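DUF72 domain-containing protein (Thermotoga maritima, PDB 1VPQ) is of unknown function but belongs to the DUF72 family, whose fold is related to the TIM barrel. Local coordinates at residues V92-G97 with R135-Y140; K143-Y148 with H173-V178; S160-E165 with P190-T195; T231-V236 with K266-E271. All blocks are in the same frame, centred on the assembly; numbering follows the deposited sequence.

Contact 1: residues V92-G97 with R135-Y140; sequences VLWKEG and RKNVEY
Y140 reaches from helix 135-147 onto the short helix 93-96, laying its ring against W94 and L93. CG lies anti to the backbone N (chi1 -179°), which carries the ring straight across to W94. Above the centre of that ring sits W94 CB, 3.5 Å from the Y140 centroid and 9° off the normal, a well-centred CH-pi contact. Further out, Y140 CE1 comes within 3.6 Å of W94 N. At the tip, Y140 OH rests against L93 CB at 3.6 Å and is hydrogen-bonded to the carbonyl of V89. The indole of W94 meanwhile turns its edge toward the tyrosine face in a T-shaped pair, planes 69° apart, with its NE1 bonded to T90 O. One water bridges W94 O and N137 OD1, while N137 ND2 is held by K132 O. This is helix-to-helix packing between consecutive beta-alpha units of a TIM-barrel-like fold: a short, weakly bonded helix in the connection after strand 80-84 lies against the start of the helix that follows strand 120-126.

Contact 2: residues K143-Y148 with H173-V178; sequences KLRESY and HGITFV
R145 folds back along H173, its NH1 bonded to H173 O at 3.2 Å, in the carbonyl plane but somewhat tilted from the guanidinium plane. The same oxygen lies 3.0 Å from R145 CD, so H173 O is nestled in the bend of the arginine chain, which turns at both chi2 (77°) and chi3 (-80°). R145 CD passes H173 CB at 4.0 Å, and the methylene I175 CG1 lies 3.9 Å from the charged R145 NH1. The next shell fixes the guanidinium at its other end. R145 NH2 makes a nearly straight bond to Y148 O (2.8 Å, 165°) and is also bonded to Y150 O. H173 is steadied in turn by its ND1, bonded to F169 O. With an alanine in place of R145, the carbonyls of H173, Y148 and Y150 would lose a shared donor, and the ends of the two helices would probably be less firmly tied. R145 links the last turns of helix 135-147 to the end of helix 164-173, where G174 turns the chain toward strand 176-181; R145 also packs on L152 of strand 152-155, the neighbour of strand 176-181 in the sheet.

Contact 3: residues S160-E165 with P190-T195; sequences SWDREE and PYRPIT. With SO4 (sulfate ion), chain D.
D162 OD2 is the atom on which this contact converges: R192 NE stands 3.3 Å from it, R192 NH2 is 3.4 Å away, and P190 CG touches it at 3.6 Å. D162 CG is anti to the backbone N (chi1 178°), pointing the carboxylate at both residues. NE and the carboxylate form a salt bridge, but the hydrogen bond within it is weak and bent to 122°; the two planes stand 77° apart. P190 CG touches both charged groups, also lying over one face of the R192 guanidinium, toward the rim. The other oxygen, D162 OD1, has a stronger partner in Y167 OH. R192 NH1 lies 3.2 Å from O2 of a sulfate ion, probably from the crystallisation liquor, which approaches near the guanidinium plane; Y191 N adds weak bonds to the same ion. A leucine in place of R192 is likely to leave D162 without this opposite charge and would take a cationic group away from the sulfate. D162 centres an inverse gamma turn before helix 164-173, and P193 another in the irregular connection between strands 176-181 and 199-204, which lacks the crossover helix usual in a TIM-barrel-like fold.

Contact 4: residues T231-V236 with K266-E271; sequences TLFEDV and KKMLEE
F233 meets M268 and L269 entirely through nonpolar and weakly polar contacts of its side chain. The CH-pi component comes from M268 CB, which lies over one face toward the rim, 3.8 Å from the F233 centroid and 19° off its normal. A Met-aromatic contact accompanies it. With CG anti to the carbonyl carbon (chi1 -67°) and the chain extended beyond it, M268 SD comes to lie 4.0 Å from F233 CB and obliquely 4.8 Å from the F233 centroid. Apolar packing supplies the third kind: L269 CG sits at the ring edge, in its plane, and L269 CD2 is 3.7 Å from F233 CE1. The ring also presses on backbone, with F233 CZ 3.4 Å from M268 O and F233 CE1 3.5 Å from L269 N. CG of F233 is anti to its amide nitrogen (chi1 172°), which carries the ring to the last turn of the other helix. It thereby joins helix 226-240, which precedes strand 245-250, to helix 257-270, which follows it. V236 packs on that strand and on V14, while L269 lies on V14 and V16 of strand 13-18, which lies next to strand 245-250 in the sheet.

How the contacts relate
Taken together, the four contacts follow successive connections round a barrel of parallel strands. Contacts 1 and 2 share helix 135-147, one using its start and the other its end, with centres about 14 Å apart. Contact 3 touches contact 1 through the indole of W161, whose CZ2 is 4.0 Å from N137 CB, and contact 2 through F177, whose CD2 lies 3.4 Å from I194 O. It also joins contact 4: Y191 OH and D235 OD2, 2.6 Å apart, form a probable hydrogen bond. Contact 3 alone carries the bound sulfate. Contacts 1 and 4 lie on opposite sides of the chain's centre, about 37 Å apart between centres.

Contact 1: residues V92-G97 with R135-Y140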
loop_
_atom_site.group_PDB
_atom_site.type_symbol
_atom_site.label_atom_id
_atom_site.label_comp_id
_atom_site.label_asym_id
_atom_site.label_seq_id
_atom_site.Cartn_x
_atom_site.Cartn_y
_atom_site.Cartn_z
ATOM N N VAL A 92 17.432 -0.962 3.250
ATOM C CA VAL A 92 18.839 -1.384 3.309
ATOM C C VAL A 92 19.805 -0.403 2.636
ATOM O O VAL A 92 20.645 0.183 3.302
ATOM C CB VAL A 92 19.032 -2.795 2.688
ATOM C CG1 VAL A 92 20.470 -3.270 2.844
ATOM C CG2 VAL A 92 18.089 -3.802 3.322
ATOM N N LEU A 93 19.676 -0.229 1.324
ATOM C CA LEU A 93 20.696 0.461 0.527
ATOM C C LEU A 93 20.988 1.877 1.008
ATOM O O LEU A 93 22.129 2.318 0.969
ATOM C CB LEU A 93 20.290 0.518 -0.951
ATOM C CG LEU A 93 20.204 -0.819 -1.693
ATOM C CD1 LEU A 93 19.571 -0.605 -3.050
ATOM C CD2 LEU A 93 21.573 -1.479 -1.832
ATOM N N TRP A 94 19.963 2.588 1.455
ATOM C CA TRP A 94 20.144 3.960 1.938
ATOM C C TRP A 94 20.995 4.026 3.217
ATOM O O TRP A 94 21.654 5.037 3.475
ATOM C CB TRP A 94 18.787 4.645 2.144
ATOM C CG TRP A 94 17.914 3.981 3.145
ATOM C CD1 TRP A 94 16.939 3.058 2.899
ATOM C CD2 TRP A 94 17.935 4.176 4.563
ATOM N NE1 TRP A 94 16.346 2.677 4.076
ATOM C CE2 TRP A 94 16.941 3.348 5.112
ATOM C CE3 TRP A 94 18.687 4.985 5.421
ATOM C CZ2 TRP A 94 16.687 3.294 6.480
ATOM C CZ3 TRP A 94 18.431 4.931 6.780
ATOM C CH2 TRP A 94 17.441 4.094 7.294
ATOM N N LYS A 95 20.958 2.952 4.016
ATOM C CA LYS A 95 21.809 2.810 5.201
ATOM C C LYS A 95 23.268 2.594 4.804
ATOM O O LYS A 95 24.175 2.919 5.568
ATOM C CB LYS A 95 21.373 1.621 6.076
ATOM C CG LYS A 95 19.962 1.674 6.663
ATOM C CD LYS A 95 19.797 0.558 7.702
ATOM C CE LYS A 95 18.426 0.548 8.369
ATOM N NZ LYS A 95 17.534 -0.501 7.817
ATOM N N GLU A 96 23.478 2.030 3.618
ATOM C CA GLU A 96 24.808 1.643 3.139
ATOM C C GLU A 96 25.399 2.607 2.103
ATOM O O GLU A 96 26.511 2.396 1.626
ATOM C CB GLU A 96 24.735 0.236 2.544
ATOM C CG GLU A 96 24.020 -0.745 3.443
ATOM C CD GLU A 96 23.931 -2.136 2.865
ATOM O OE1 GLU A 96 23.767 -2.265 1.630
ATOM O OE2 GLU A 96 24.008 -3.099 3.658
ATOM N N GLY A 97 24.649 3.655 1.758
ATOM C CA GLY A 97 25.086 4.644 0.768
ATOM C C GLY A 97 25.180 4.088 -0.640
ATOM O O GLY A 97 26.096 4.426 -1.397
ATOM N N ARG A 135 19.579 15.301 4.435
ATOM C CA ARG A 135 19.962 15.685 3.081
ATOM C C ARG A 135 20.359 14.448 2.283
ATOM O O ARG A 135 20.014 14.339 1.119
ATOM C CB ARG A 135 21.103 16.704 3.103
ATOM C CG ARG A 135 21.303 17.428 1.783
ATOM C CD ARG A 135 22.744 17.946 1.593
ATOM N NE ARG A 135 23.758 16.877 1.591
ATOM C CZ ARG A 135 23.976 16.007 0.593
ATOM N NH1 ARG A 135 23.248 16.037 -0.525
ATOM N NH2 ARG A 135 24.929 15.084 0.723
ATOM N N LYS A 136 21.062 13.514 2.918
ATOM C CA LYS A 136 21.510 12.282 2.245
ATOM C C LYS A 136 20.353 11.327 1.869
ATOM O O LYS A 136 20.384 10.678 0.812
ATOM C CB LYS A 136 22.548 11.547 3.103
ATOM N N ASN A 137 19.342 11.252 2.733
ATOM C CA ASN A 137 18.160 10.432 2.482
ATOM C C ASN A 137 17.236 11.015 1.418
ATOM O O ASN A 137 16.574 10.270 0.698
ATOM C CB ASN A 137 17.393 10.194 3.777
ATOM C CG ASN A 137 18.041 9.143 4.646
ATOM O OD1 ASN A 137 18.902 8.389 4.191
ATOM N ND2 ASN A 137 17.630 9.082 5.904
ATOM N N VAL A 138 17.181 12.340 1.327
ATOM C CA VAL A 138 16.493 13.002 0.212
ATOM C C VAL A 138 17.256 12.747 -1.084
ATOM O O VAL A 138 16.654 12.476 -2.122
ATOM C CB VAL A 138 16.354 14.521 0.421
ATOM C CG1 VAL A 138 15.792 15.192 -0.841
ATOM C CG2 VAL A 138 15.461 14.819 1.616
ATOM N N GLU A 139 18.581 12.845 -1.020
ATOM C CA GLU A 139 19.417 12.486 -2.157
ATOM C C GLU A 139 19.096 11.055 -2.585
ATOM O O GLU A 139 18.982 10.772 -3.781
ATOM C CB GLU A 139 20.909 12.634 -1.831
ATOM C CG GLU A 139 21.814 12.465 -3.048
ATOM C CD GLU A 139 23.281 12.772 -2.770
ATOM O OE1 GLU A 139 23.658 12.942 -1.586
ATOM O OE2 GLU A 139 24.065 12.839 -3.749
ATOM N N TYR A 140 18.928 10.165 -1.608
ATOM C CA TYR A 140 18.588 8.773 -1.902
ATOM C C TYR A 140 17.255 8.660 -2.646
ATOM O O TYR A 140 17.124 7.858 -3.569
ATOM C CB TYR A 140 18.564 7.917 -0.625
ATOM C CG TYR A 140 18.242 6.481 -0.914
ATOM C CD1 TYR A 140 19.240 5.590 -1.271
ATOM C CD2 TYR A 140 16.928 6.015 -0.877
ATOM C CE1 TYR A 140 18.948 4.262 -1.569
ATOM C CE2 TYR A 140 16.626 4.690 -1.171
ATOM C CZ TYR A 140 17.643 3.817 -1.510
ATOM O OH TYR A 140 17.369 2.496 -1.806
HETATM O O HOH W 1 21.421 7.842 2.570
#

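Contact 2: residues K143-Y148 with H173-V178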
loop_
_atom_site.group_PDB
_atom_site.type_symbol
_atom_site.label_atom_id
_atom_site.label_comp_id
_atom_site.label_asym_id
_atom_site.label_seq_id
_atom_site.Cartn_x
_atom_site.Cartn_y
_atom_site.Cartn_z
ATOM N N LYS A 143 17.777 9.305 -6.169
ATOM C CA LYS A 143 18.373 8.153 -6.855
ATOM C C LYS A 143 17.310 7.118 -7.220
ATOM O O LYS A 143 17.336 6.543 -8.312
ATOM C CB LYS A 143 19.501 7.534 -6.020
ATOM C CG LYS A 143 20.706 8.471 -5.866
ATOM C CD LYS A 143 21.759 7.901 -4.935
ATOM C CE LYS A 143 23.017 8.763 -4.911
ATOM N NZ LYS A 143 24.130 8.095 -4.155
ATOM N N LEU A 144 16.365 6.918 -6.308
ATOM C CA LEU A 144 15.213 6.038 -6.537
ATOM C C LEU A 144 14.316 6.513 -7.681
ATOM O O LEU A 144 13.885 5.725 -8.518
ATOM C CB LEU A 144 14.376 5.926 -5.266
ATOM C CG LEU A 144 13.076 5.127 -5.378
ATOM C CD1 LEU A 144 13.349 3.695 -5.836
ATOM C CD2 LEU A 144 12.371 5.135 -4.046
ATOM N N ARG A 145 14.018 7.804 -7.691
ATOM C CA ARG A 145 13.193 8.384 -8.733
ATOM C C ARG A 145 13.809 8.119 -10.116
ATOM O O ARG A 145 13.152 7.580 -11.010
ATOM C CB ARG A 145 13.021 9.889 -8.488
ATOM C CG ARG A 145 12.423 10.666 -9.661
ATOM C CD ARG A 145 10.930 10.460 -9.769
ATOM N NE ARG A 145 10.552 9.204 -10.403
ATOM C CZ ARG A 145 9.298 8.775 -10.518
ATOM N NH1 ARG A 145 8.289 9.499 -10.040
ATOM N NH2 ARG A 145 9.045 7.621 -11.112
ATOM N N GLU A 146 15.073 8.478 -10.286
ATOM C CA GLU A 146 15.742 8.258 -11.571
ATOM C C GLU A 146 16.023 6.780 -11.938
ATOM O O GLU A 146 16.253 6.480 -13.106
ATOM C CB GLU A 146 16.998 9.128 -11.687
ATOM C CG GLU A 146 18.103 8.871 -10.673
ATOM C CD GLU A 146 19.109 10.027 -10.605
ATOM O OE1 GLU A 146 18.705 11.197 -10.786
ATOM O OE2 GLU A 146 20.308 9.767 -10.373
ATOM N N SER A 147 15.962 5.866 -10.966
ATOM C CA SER A 147 16.093 4.429 -11.245
ATOM C C SER A 147 14.815 3.783 -11.788
ATOM O O SER A 147 14.868 2.697 -12.362
ATOM C CB SER A 147 16.519 3.673 -9.982
ATOM O OG SER A 147 15.436 3.466 -9.096
ATOM N N TYR A 148 13.674 4.440 -11.592
ATOM C CA TYR A 148 12.367 3.848 -11.883
ATOM C C TYR A 148 11.436 4.858 -12.556
ATOM O O TYR A 148 10.940 5.753 -11.882
ATOM C CB TYR A 148 11.720 3.358 -10.585
ATOM C CG TYR A 148 10.487 2.512 -10.817
ATOM C CD1 TYR A 148 10.591 1.224 -11.336
ATOM C CD2 TYR A 148 9.216 2.998 -10.525
ATOM C CE1 TYR A 148 9.469 0.446 -11.547
ATOM C CE2 TYR A 148 8.089 2.227 -10.740
ATOM C CZ TYR A 148 8.225 0.955 -11.245
ATOM O OH TYR A 148 7.107 0.203 -11.455
ATOM N N HIS A 173 9.353 15.986 -8.238
ATOM C CA HIS A 173 9.772 14.729 -8.845
ATOM C C HIS A 173 8.629 13.788 -9.213
ATOM O O HIS A 173 8.875 12.659 -9.615
ATOM C CB HIS A 173 10.775 14.048 -7.916
ATOM C CG HIS A 173 12.002 14.871 -7.689
ATOM N ND1 HIS A 173 12.079 15.835 -6.707
ATOM C CD2 HIS A 173 13.175 14.924 -8.364
ATOM C CE1 HIS A 173 13.262 16.422 -6.767
ATOM N NE2 HIS A 173 13.946 15.887 -7.762
ATOM N N GLY A 174 7.386 14.265 -9.099
ATOM C CA GLY A 174 6.199 13.490 -9.483
ATOM C C GLY A 174 6.038 12.176 -8.732
ATOM O O GLY A 174 5.669 11.149 -9.316
ATOM N N ILE A 175 6.324 12.203 -7.437
ATOM C CA ILE A 175 6.111 11.044 -6.571
ATOM C C ILE A 175 4.810 11.228 -5.801
ATOM O O ILE A 175 4.599 12.247 -5.153
ATOM C CB ILE A 175 7.268 10.838 -5.589
ATOM C CG1 ILE A 175 8.579 10.616 -6.358
ATOM C CG2 ILE A 175 6.979 9.644 -4.669
ATOM C CD1 ILE A 175 9.839 10.790 -5.524
ATOM N N THR A 176 3.936 10.231 -5.894
ATOM C CA THR A 176 2.651 10.257 -5.216
ATOM C C THR A 176 2.853 10.044 -3.704
ATOM O O THR A 176 3.559 9.127 -3.270
ATOM C CB THR A 176 1.700 9.193 -5.818
ATOM O OG1 THR A 176 1.391 9.542 -7.179
ATOM C CG2 THR A 176 0.407 9.065 -5.013
ATOM N N PHE A 177 2.235 10.921 -2.919
ATOM C CA PHE A 177 2.325 10.880 -1.467
ATOM C C PHE A 177 1.342 9.863 -0.869
ATOM O O PHE A 177 0.139 9.907 -1.149
ATOM C CB PHE A 177 2.059 12.277 -0.884
ATOM C CG PHE A 177 2.009 12.296 0.610
ATOM C CD1 PHE A 177 3.163 12.097 1.357
ATOM C CD2 PHE A 177 0.808 12.480 1.275
ATOM C CE1 PHE A 177 3.124 12.101 2.734
ATOM C CE2 PHE A 177 0.760 12.482 2.649
ATOM C CZ PHE A 177 1.914 12.285 3.381
ATOM N N VAL A 178 1.861 8.944 -0.053
ATOM C CA VAL A 178 1.024 7.982 0.652
ATOM C C VAL A 178 0.442 8.602 1.915
ATOM O O VAL A 178 1.158 8.854 2.885
ATOM C CB VAL A 178 1.804 6.720 1.017
ATOM C CG1 VAL A 178 0.939 5.765 1.843
ATOM C CG2 VAL A 178 2.270 6.026 -0.249
#

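Contact 3: residues S160-E165 with P190-T195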
loop_
_atom_site.group_PDB
_atom_site.type_symbol
_atom_site.label_atom_id
_atom_site.label_comp_id
_atom_site.label_asym_id
_atom_site.label_seq_id
_atom_site.Cartn_x
_atom_site.Cartn_y
_atom_site.Cartn_z
ATOM N N SER A 160 10.019 13.131 11.465
ATOM C CA SER A 160 10.933 14.122 10.879
ATOM C C SER A 160 10.599 14.528 9.438
ATOM O O SER A 160 11.025 15.590 8.974
ATOM C CB SER A 160 12.367 13.585 10.923
ATOM O OG SER A 160 12.480 12.353 10.232
ATOM N N TRP A 161 9.853 13.672 8.741
ATOM C CA TRP A 161 9.509 13.885 7.340
ATOM C C TRP A 161 8.316 14.820 7.097
ATOM O O TRP A 161 8.125 15.279 5.971
ATOM C CB TRP A 161 9.233 12.535 6.663
ATOM C CG TRP A 161 10.461 11.709 6.405
ATOM C CD1 TRP A 161 10.882 10.621 7.112
ATOM C CD2 TRP A 161 11.413 11.890 5.347
ATOM N NE1 TRP A 161 12.036 10.127 6.572
ATOM C CE2 TRP A 161 12.389 10.888 5.491
ATOM C CE3 TRP A 161 11.542 12.815 4.300
ATOM C CZ2 TRP A 161 13.477 10.774 4.629
ATOM C CZ3 TRP A 161 12.624 12.701 3.440
ATOM C CH2 TRP A 161 13.577 11.685 3.611
ATOM N N ASP A 162 7.503 15.090 8.118
ATOM C CA ASP A 162 6.293 15.918 7.924
ATOM C C ASP A 162 6.614 17.412 7.930
ATOM O O ASP A 162 6.238 18.139 8.856
ATOM C CB ASP A 162 5.198 15.604 8.959
ATOM C CG ASP A 162 3.958 16.488 8.782
ATOM O OD1 ASP A 162 3.522 16.665 7.633
ATOM O OD2 ASP A 162 3.430 17.024 9.783
ATOM N N ARG A 163 7.295 17.857 6.877
ATOM C CA ARG A 163 7.734 19.242 6.751
ATOM C C ARG A 163 7.610 19.669 5.289
ATOM O O ARG A 163 7.550 18.829 4.401
ATOM C CB ARG A 163 9.178 19.402 7.257
ATOM C CG ARG A 163 10.178 18.432 6.640
ATOM C CD ARG A 163 11.552 18.537 7.281
ATOM N NE ARG A 163 12.156 19.856 7.108
ATOM C CZ ARG A 163 13.259 20.284 7.724
ATOM N NH1 ARG A 163 13.920 19.506 8.571
ATOM N NH2 ARG A 163 13.706 21.511 7.486
ATOM N N GLU A 164 7.567 20.970 5.041
ATOM C CA GLU A 164 7.217 21.465 3.711
ATOM C C GLU A 164 8.174 20.985 2.629
ATOM O O GLU A 164 7.752 20.617 1.541
ATOM C CB GLU A 164 7.135 22.995 3.696
ATOM C CG GLU A 164 6.505 23.571 2.420
ATOM C CD GLU A 164 5.179 22.892 2.030
ATOM O OE1 GLU A 164 4.341 22.610 2.925
ATOM O OE2 GLU A 164 4.980 22.637 0.821
ATOM N N GLU A 165 9.461 20.989 2.944
ATOM C CA GLU A 165 10.501 20.563 2.008
ATOM C C GLU A 165 10.210 19.185 1.409
ATOM O O GLU A 165 10.516 18.933 0.241
ATOM C CB GLU A 165 11.866 20.545 2.717
ATOM C CG GLU A 165 12.480 21.939 2.962
ATOM C CD GLU A 165 12.272 22.481 4.378
ATOM O OE1 GLU A 165 11.196 22.270 4.994
ATOM O OE2 GLU A 165 13.209 23.147 4.868
ATOM N N PRO A 190 2.298 11.506 10.889
ATOM C CA PRO A 190 0.877 11.819 11.075
ATOM C C PRO A 190 0.018 11.617 9.832
ATOM O O PRO A 190 0.523 11.300 8.756
ATOM C CB PRO A 190 0.901 13.300 11.450
ATOM C CG PRO A 190 2.083 13.836 10.742
ATOM C CD PRO A 190 3.109 12.731 10.769
ATOM N N TYR A 191 -1.283 11.805 10.005
ATOM C CA TYR A 191 -2.244 11.692 8.913
ATOM C C TYR A 191 -2.289 13.022 8.208
ATOM O O TYR A 191 -2.767 13.990 8.771
ATOM C CB TYR A 191 -3.624 11.336 9.467
ATOM C CG TYR A 191 -4.753 11.359 8.476
ATOM C CD1 TYR A 191 -5.015 10.262 7.670
ATOM C CD2 TYR A 191 -5.589 12.471 8.371
ATOM C CE1 TYR A 191 -6.067 10.278 6.759
ATOM C CE2 TYR A 191 -6.638 12.498 7.474
ATOM C CZ TYR A 191 -6.876 11.399 6.672
ATOM O OH TYR A 191 -7.919 11.414 5.776
ATOM N N ARG A 192 -1.748 13.062 6.997
ATOM C CA ARG A 192 -1.742 14.281 6.171
ATOM C C ARG A 192 -2.493 14.045 4.858
ATOM O O ARG A 192 -1.945 13.449 3.935
ATOM C CB ARG A 192 -0.301 14.742 5.858
ATOM C CG ARG A 192 0.518 15.332 7.012
ATOM C CD ARG A 192 -0.358 15.820 8.139
ATOM N NE ARG A 192 0.251 16.782 9.042
ATOM C CZ ARG A 192 -0.186 17.023 10.274
ATOM N NH1 ARG A 192 -1.207 16.340 10.780
ATOM N NH2 ARG A 192 0.420 17.935 11.017
ATOM N N PRO A 193 -3.752 14.513 4.765
ATOM C CA PRO A 193 -4.509 14.257 3.550
ATOM C C PRO A 193 -4.133 15.284 2.481
ATOM O O PRO A 193 -4.781 16.322 2.336
ATOM C CB PRO A 193 -5.959 14.349 4.016
ATOM C CG PRO A 193 -5.937 15.250 5.204
ATOM C CD PRO A 193 -4.532 15.288 5.744
ATOM N N ILE A 194 -3.054 14.964 1.763
ATOM C CA ILE A 194 -2.387 15.872 0.826
ATOM C C ILE A 194 -2.061 15.136 -0.466
ATOM O O ILE A 194 -1.755 13.932 -0.449
ATOM C CB ILE A 194 -1.064 16.424 1.437
ATOM C CG1 ILE A 194 -1.365 17.468 2.511
ATOM C CG2 ILE A 194 -0.156 17.063 0.368
ATOM C CD1 ILE A 194 -0.195 17.719 3.407
ATOM N N THR A 195 -2.123 15.865 -1.581
ATOM C CA THR A 195 -1.715 15.314 -2.876
ATOM C C THR A 195 -0.484 16.039 -3.428
ATOM O O THR A 195 -0.398 17.263 -3.390
ATOM C CB THR A 195 -2.845 15.389 -3.933
ATOM O OG1 THR A 195 -3.302 16.740 -4.063
ATOM C CG2 THR A 195 -4.003 14.498 -3.539
HETATM S S SO4 D . -3.088 13.074 13.207
HETATM O O1 SO4 D . -1.978 12.139 13.418
HETATM O O2 SO4 D . -2.599 14.443 12.999
HETATM O O3 SO4 D . -3.866 12.673 12.051
HETATM O O4 SO4 D . -3.974 13.028 14.354
#

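Contact 4: residues T231-V236 with K266-E271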
loop_
_atom_site.group_PDB
_atom_site.type_symbol
_atom_site.label_atom_id
_atom_site.label_comp_id
_atom_site.label_asym_id
_atom_site.label_seq_id
_atom_site.Cartn_x
_atom_site.Cartn_y
_atom_site.Cartn_z
ATOM N N THR A 231 -14.826 9.550 9.070
ATOM C CA THR A 231 -13.918 10.702 9.043
ATOM C C THR A 231 -12.836 10.514 7.979
ATOM O O THR A 231 -12.494 11.455 7.264
ATOM C CB THR A 231 -13.252 10.979 10.428
ATOM O OG1 THR A 231 -12.490 9.843 10.854
ATOM C CG2 THR A 231 -14.290 11.302 11.482
ATOM N N LEU A 232 -12.309 9.295 7.870
ATOM C CA LEU A 232 -11.336 8.967 6.817
ATOM C C LEU A 232 -11.985 9.043 5.443
ATOM O O LEU A 232 -11.379 9.543 4.492
ATOM C CB LEU A 232 -10.736 7.573 7.022
ATOM C CG LEU A 232 -9.910 7.364 8.299
ATOM C CD1 LEU A 232 -9.570 5.889 8.475
ATOM C CD2 LEU A 232 -8.648 8.201 8.293
ATOM N N PHE A 233 -13.221 8.551 5.357
ATOM C CA PHE A 233 -13.961 8.488 4.097
ATOM C C PHE A 233 -14.181 9.870 3.484
ATOM O O PHE A 233 -13.967 10.058 2.288
ATOM C CB PHE A 233 -15.308 7.778 4.306
ATOM C CG PHE A 233 -16.230 7.830 3.100
ATOM C CD1 PHE A 233 -16.050 6.967 2.032
ATOM C CD2 PHE A 233 -17.271 8.747 3.039
ATOM C CE1 PHE A 233 -16.891 7.019 0.935
ATOM C CE2 PHE A 233 -18.108 8.802 1.945
ATOM C CZ PHE A 233 -17.919 7.939 0.893
ATOM N N GLU A 234 -14.612 10.833 4.292
ATOM C CA GLU A 234 -14.894 12.178 3.780
ATOM C C GLU A 234 -13.635 12.840 3.195
ATOM O O GLU A 234 -13.716 13.574 2.209
ATOM C CB GLU A 234 -15.535 13.052 4.864
ATOM N N ASP A 235 -12.477 12.558 3.793
ATOM C CA ASP A 235 -11.194 13.020 3.264
ATOM C C ASP A 235 -10.851 12.349 1.937
ATOM O O ASP A 235 -10.434 13.023 0.997
ATOM C CB ASP A 235 -10.067 12.766 4.267
ATOM C CG ASP A 235 -10.105 13.710 5.460
ATOM O OD1 ASP A 235 -10.707 14.796 5.354
ATOM O OD2 ASP A 235 -9.517 13.369 6.507
ATOM N N VAL A 236 -11.029 11.028 1.864
ATOM C CA VAL A 236 -10.806 10.276 0.618
ATOM C C VAL A 236 -11.648 10.798 -0.564
ATOM O O VAL A 236 -11.152 10.884 -1.689
ATOM C CB VAL A 236 -11.056 8.751 0.809
ATOM C CG1 VAL A 236 -11.112 8.031 -0.541
ATOM C CG2 VAL A 236 -9.972 8.136 1.678
ATOM N N LYS A 266 -15.956 0.339 1.493
ATOM C CA LYS A 266 -16.448 0.125 0.123
ATOM C C LYS A 266 -17.948 0.411 0.012
ATOM O O LYS A 266 -18.412 0.991 -0.977
ATOM C CB LYS A 266 -16.124 -1.306 -0.318
ATOM C CG LYS A 266 -16.815 -1.786 -1.577
ATOM C CD LYS A 266 -16.255 -3.135 -2.019
ATOM C CE LYS A 266 -17.347 -4.039 -2.565
ATOM N NZ LYS A 266 -18.184 -4.626 -1.475
ATOM N N LYS A 267 -18.687 -0.008 1.037
ATOM C CA LYS A 267 -20.109 0.289 1.183
ATOM C C LYS A 267 -20.371 1.798 1.199
ATOM O O LYS A 267 -21.311 2.278 0.565
ATOM C CB LYS A 267 -20.631 -0.350 2.476
ATOM C CG LYS A 267 -22.113 -0.132 2.762
ATOM C CD LYS A 267 -22.399 1.121 3.587
ATOM C CE LYS A 267 -23.885 1.227 3.927
ATOM N NZ LYS A 267 -24.219 2.448 4.700
ATOM N N MET A 268 -19.550 2.535 1.942
ATOM C CA MET A 268 -19.683 3.989 2.021
ATOM C C MET A 268 -19.491 4.632 0.648
ATOM O O MET A 268 -20.231 5.542 0.269
ATOM C CB MET A 268 -18.687 4.565 3.021
ATOM C CG MET A 268 -18.953 4.161 4.451
ATOM S SD MET A 268 -17.736 4.833 5.601
ATOM C CE MET A 268 -18.265 4.020 7.115
ATOM N N LEU A 269 -18.502 4.144 -0.095
ATOM C CA LEU A 269 -18.246 4.613 -1.458
ATOM C C LEU A 269 -19.438 4.380 -2.371
ATOM O O LEU A 269 -19.730 5.208 -3.232
ATOM C CB LEU A 269 -17.003 3.927 -2.040
ATOM C CG LEU A 269 -15.680 4.328 -1.376
ATOM C CD1 LEU A 269 -14.625 3.233 -1.476
ATOM C CD2 LEU A 269 -15.160 5.632 -1.969
ATOM N N GLU A 270 -20.130 3.260 -2.172
ATOM C CA GLU A 270 -21.257 2.882 -3.033
ATOM C C GLU A 270 -22.454 3.829 -2.977
ATOM O O GLU A 270 -23.289 3.785 -3.877
ATOM C CB GLU A 270 -21.722 1.440 -2.764
ATOM C CG GLU A 270 -20.702 0.323 -3.066
ATOM C CD GLU A 270 -19.723 0.635 -4.206
ATOM O OE1 GLU A 270 -20.123 1.241 -5.227
ATOM O OE2 GLU A 270 -18.538 0.253 -4.089
ATOM N N GLU A 271 -22.553 4.668 -1.945
ATOM C CA GLU A 271 -23.484 5.810 -1.988
ATOM C C GLU A 271 -22.724 7.127 -2.115
ATOM O O GLU A 271 -22.375 7.550 -3.222
ATOM C CB GLU A 271 -24.409 5.847 -0.771
ATOM C CG GLU A 271 -23.712 6.008 0.572
ATOM C CD GLU A 271 -23.868 4.803 1.499
ATOM O OE1 GLU A 271 -24.752 3.950 1.258
ATOM O OE2 GLU A 271 -23.112 4.724 2.493
#